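Local coordinates for protein serine protease inhibitor (Schistosoma haematobium, PDB 3STO) that adopts the serpin fold and probably inhibits serine proteases, at residues Thr23-Thr31 / Glu271-Leu279. Numbering follows the deposited sequence.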
loop_
_atom_site.group_PDB
_atom_site.type_symbol
_atom_site.label_atom_id
_atom_site.label_comp_id
_atom_site.label_asym_id
_atom_site.label_seq_id
_atom_site.Cartn_x
_atom_site.Cartn_y
_atom_site.Cartn_z
ATOM N N THR A 23 10.802 -1.446 2.914
ATOM C CA THR A 23 9.698 -2.222 2.368
ATOM C C THR A 23 9.761 -3.698 2.754
ATOM O O THR A 23 8.777 -4.256 3.190
ATOM C CB THR A 23 9.595 -2.051 0.844
ATOM O OG1 THR A 23 9.143 -0.715 0.561
ATOM C CG2 THR A 23 8.587 -3.010 0.323
ATOM N N HIS A 24 10.937 -4.293 2.650
ATOM C CA HIS A 24 11.135 -5.682 3.044
ATOM C C HIS A 24 10.913 -5.921 4.540
ATOM O O HIS A 24 10.230 -6.863 4.918
ATOM C CB HIS A 24 12.532 -6.183 2.617
ATOM C CG HIS A 24 12.732 -7.654 2.832
ATOM N ND1 HIS A 24 13.977 -8.244 2.854
ATOM C CD2 HIS A 24 11.829 -8.653 3.034
ATOM C CE1 HIS A 24 13.837 -9.549 3.049
ATOM N NE2 HIS A 24 12.547 -9.819 3.169
ATOM N N ALA A 25 11.463 -5.044 5.380
ATOM C CA ALA A 25 11.345 -5.182 6.821
ATOM C C ALA A 25 9.899 -5.051 7.205
ATOM O O ALA A 25 9.370 -5.796 8.051
ATOM C CB ALA A 25 12.181 -4.102 7.545
ATOM N N TYR A 26 9.247 -4.084 6.587
ATOM C CA TYR A 26 7.853 -3.871 6.885
ATOM C C TYR A 26 6.982 -5.090 6.461
ATOM O O TYR A 26 6.060 -5.487 7.168
ATOM C CB TYR A 26 7.382 -2.583 6.240
ATOM C CG TYR A 26 5.897 -2.471 6.188
ATOM C CD1 TYR A 26 5.175 -2.154 7.339
ATOM C CD2 TYR A 26 5.193 -2.715 4.994
ATOM C CE1 TYR A 26 3.784 -2.054 7.318
ATOM C CE2 TYR A 26 3.802 -2.609 4.946
ATOM C CZ TYR A 26 3.105 -2.276 6.125
ATOM O OH TYR A 26 1.738 -2.148 6.135
ATOM N N LEU A 27 7.283 -5.687 5.315
ATOM C CA LEU A 27 6.428 -6.762 4.798
ATOM C C LEU A 27 6.652 -8.090 5.524
ATOM O O LEU A 27 5.692 -8.759 5.824
ATOM C CB LEU A 27 6.559 -6.903 3.274
ATOM C CG LEU A 27 5.910 -5.834 2.389
ATOM C CD1 LEU A 27 6.344 -6.004 0.956
ATOM C CD2 LEU A 27 4.403 -5.856 2.476
ATOM N N SER A 28 7.896 -8.436 5.868
ATOM C CA SER A 28 8.131 -9.662 6.640
ATOM C C SER A 28 7.514 -9.658 8.008
ATOM O O SER A 28 7.340 -10.707 8.592
ATOM C CB SER A 28 9.601 -10.014 6.802
ATOM O OG SER A 28 10.378 -8.857 6.893
ATOM N N THR A 29 7.154 -8.500 8.524
ATOM C CA THR A 29 6.613 -8.472 9.864
ATOM C C THR A 29 5.111 -8.425 9.809
ATOM O O THR A 29 4.430 -9.205 10.456
ATOM C CB THR A 29 7.141 -7.275 10.692
ATOM O OG1 THR A 29 8.559 -7.421 10.872
ATOM C CG2 THR A 29 6.435 -7.236 12.063
ATOM N N VAL A 30 4.600 -7.506 9.020
ATOM C CA VAL A 30 3.183 -7.235 9.005
ATOM C C VAL A 30 2.390 -8.412 8.422
ATOM O O VAL A 30 1.238 -8.597 8.766
ATOM C CB VAL A 30 2.881 -5.957 8.219
ATOM C CG1 VAL A 30 3.019 -6.187 6.704
ATOM C CG2 VAL A 30 1.493 -5.446 8.574
ATOM N N THR A 31 2.988 -9.231 7.561
ATOM C CA THR A 31 2.162 -10.271 6.935
ATOM C C THR A 31 2.048 -11.501 7.812
ATOM O O THR A 31 1.133 -12.303 7.622
ATOM C CB THR A 31 2.604 -10.678 5.495
ATOM O OG1 THR A 31 3.861 -11.358 5.539
ATOM C CG2 THR A 31 2.691 -9.466 4.561
ATOM N N GLU A 271 6.239 -16.137 0.181
ATOM C CA GLU A 271 7.535 -15.513 0.095
ATOM C C GLU A 271 7.632 -14.246 -0.835
ATOM O O GLU A 271 8.463 -13.378 -0.626
ATOM C CB GLU A 271 8.578 -16.576 -0.232
ATOM C CG GLU A 271 8.578 -17.748 0.781
ATOM C CD GLU A 271 8.606 -17.300 2.264
ATOM O OE1 GLU A 271 9.664 -16.811 2.730
ATOM O OE2 GLU A 271 7.570 -17.435 2.969
ATOM N N LEU A 272 6.771 -14.131 -1.834
ATOM C CA LEU A 272 6.693 -12.903 -2.608
ATOM C C LEU A 272 5.894 -11.830 -1.882
ATOM O O LEU A 272 6.217 -10.652 -2.005
ATOM C CB LEU A 272 6.080 -13.147 -3.993
ATOM C CG LEU A 272 6.975 -13.885 -4.982
ATOM C CD1 LEU A 272 6.118 -14.438 -6.074
ATOM C CD2 LEU A 272 8.019 -12.970 -5.535
ATOM N N LEU A 273 4.843 -12.236 -1.161
ATOM C CA LEU A 273 4.060 -11.301 -0.368
ATOM C C LEU A 273 4.904 -10.732 0.800
ATOM O O LEU A 273 4.883 -9.526 1.061
ATOM C CB LEU A 273 2.757 -11.942 0.130
ATOM C CG LEU A 273 1.836 -10.970 0.891
ATOM C CD1 LEU A 273 1.197 -9.963 -0.057
ATOM C CD2 LEU A 273 0.757 -11.701 1.706
ATOM N N ASN A 274 5.672 -11.579 1.485
ATOM C CA ASN A 274 6.450 -11.097 2.613
ATOM C C ASN A 274 7.803 -10.483 2.199
ATOM O O ASN A 274 8.515 -9.937 3.032
ATOM C CB ASN A 274 6.618 -12.180 3.697
ATOM C CG ASN A 274 7.496 -13.335 3.260
ATOM O OD1 ASN A 274 8.358 -13.198 2.399
ATOM N ND2 ASN A 274 7.272 -14.493 3.858
ATOM N N GLY A 275 8.139 -10.569 0.910
ATOM C CA GLY A 275 9.357 -9.974 0.392
ATOM C C GLY A 275 10.640 -10.803 0.503
ATOM O O GLY A 275 11.692 -10.361 0.067
ATOM N N ASN A 276 10.570 -12.002 1.072
ATOM C CA ASN A 276 11.741 -12.875 1.111
ATOM C C ASN A 276 12.191 -13.259 -0.281
ATOM O O ASN A 276 13.366 -13.532 -0.514
ATOM C CB ASN A 276 11.478 -14.139 1.944
ATOM C CG ASN A 276 11.321 -13.838 3.427
ATOM O OD1 ASN A 276 11.617 -12.727 3.883
ATOM N ND2 ASN A 276 10.836 -14.811 4.179
ATOM N N LYS A 277 11.239 -13.315 -1.204
ATOM C CA LYS A 277 11.543 -13.505 -2.609
ATOM C C LYS A 277 11.293 -12.173 -3.288
ATOM O O LYS A 277 10.356 -11.458 -2.927
ATOM C CB LYS A 277 10.649 -14.562 -3.201
ATOM C CG LYS A 277 11.142 -16.002 -3.108
ATOM C CD LYS A 277 9.948 -16.941 -3.484
ATOM C CE LYS A 277 10.389 -18.309 -3.962
ATOM N NZ LYS A 277 10.781 -19.216 -2.864
ATOM N N VAL A 278 12.143 -11.826 -4.250
ATOM C CA VAL A 278 12.125 -10.482 -4.850
ATOM C C VAL A 278 11.264 -10.463 -6.106
ATOM O O VAL A 278 11.617 -11.085 -7.106
ATOM C CB VAL A 278 13.562 -9.995 -5.172
ATOM C CG1 VAL A 278 13.547 -8.623 -5.793
ATOM C CG2 VAL A 278 14.377 -9.983 -3.912
ATOM N N LEU A 279 10.138 -9.758 -6.035
ATOM C CA LEU A 279 9.131 -9.787 -7.083
ATOM C C LEU A 279 9.695 -9.436 -8.458
ATOM O O LEU A 279 9.408 -10.114 -9.453
ATOM C CB LEU A 279 7.942 -8.860 -6.738
ATOM C CG LEU A 279 6.711 -8.867 -7.699
ATOM C CD1 LEU A 279 6.109 -10.266 -7.978
ATOM C CD2 LEU A 279 5.612 -7.930 -7.190
#
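His24 reaches from helix 18-30 to Asn276 through a nearly straight hydrogen bond, its NE2 donating to Asn276 OD1 at 3.1 Å with an N-H...O angle of 170°. The acceptor lies in the imidazole plane and the donor in the carbonyl plane, yet ring and amide stand 80° apart, so the two flat groups meet at about a right angle. With CG anti to the backbone N (chi1 -172°), the ring extends over the turn after helix 269-273, and Gly275 O sits over one face, 3.4 Å from His24 CD2. Gly275, the first residue to leave helical geometry and with positive phi, has no side chain and sets its backbone against the imidazole face.

The partner of the histidine is itself held in place. Asn276 ND2 donates to Glu271 OE1 at 2.7 Å, on the syn side of the carboxylate, while Asn274 ND2 meets OE2 of the same glutamate from above its plane. Asn274 OD1 turns back to accept Asn276 N at 2.8 Å, forming an Asx turn.

Further along helix 18-30, Leu27 sets CB near Asn274 O and CD1 near Leu273 O, a carbon-to-carbonyl contact, and aliphatic packing begins with Thr31. That residue divides its branches: CG2 packs obliquely on Leu273 CG at 4.1 Å, and OG1, which donates to Leu27 O, lies 3.4 Å from Asn274 CB. Leu273 also touches Ala396 and Lys398 of strand 392-399, tying this junction between an N-terminal helix and a helix-ending turn to the serpin β-framework.

Two hydrogen bonds in series link Glu271, the Asn276 amide and His24. The glutamate, by taking ND2, fixes which end of the amide faces the histidine. This arrangement would be expected to favour a proton on NE2 and, more tentatively, to stabilise a protonated ring.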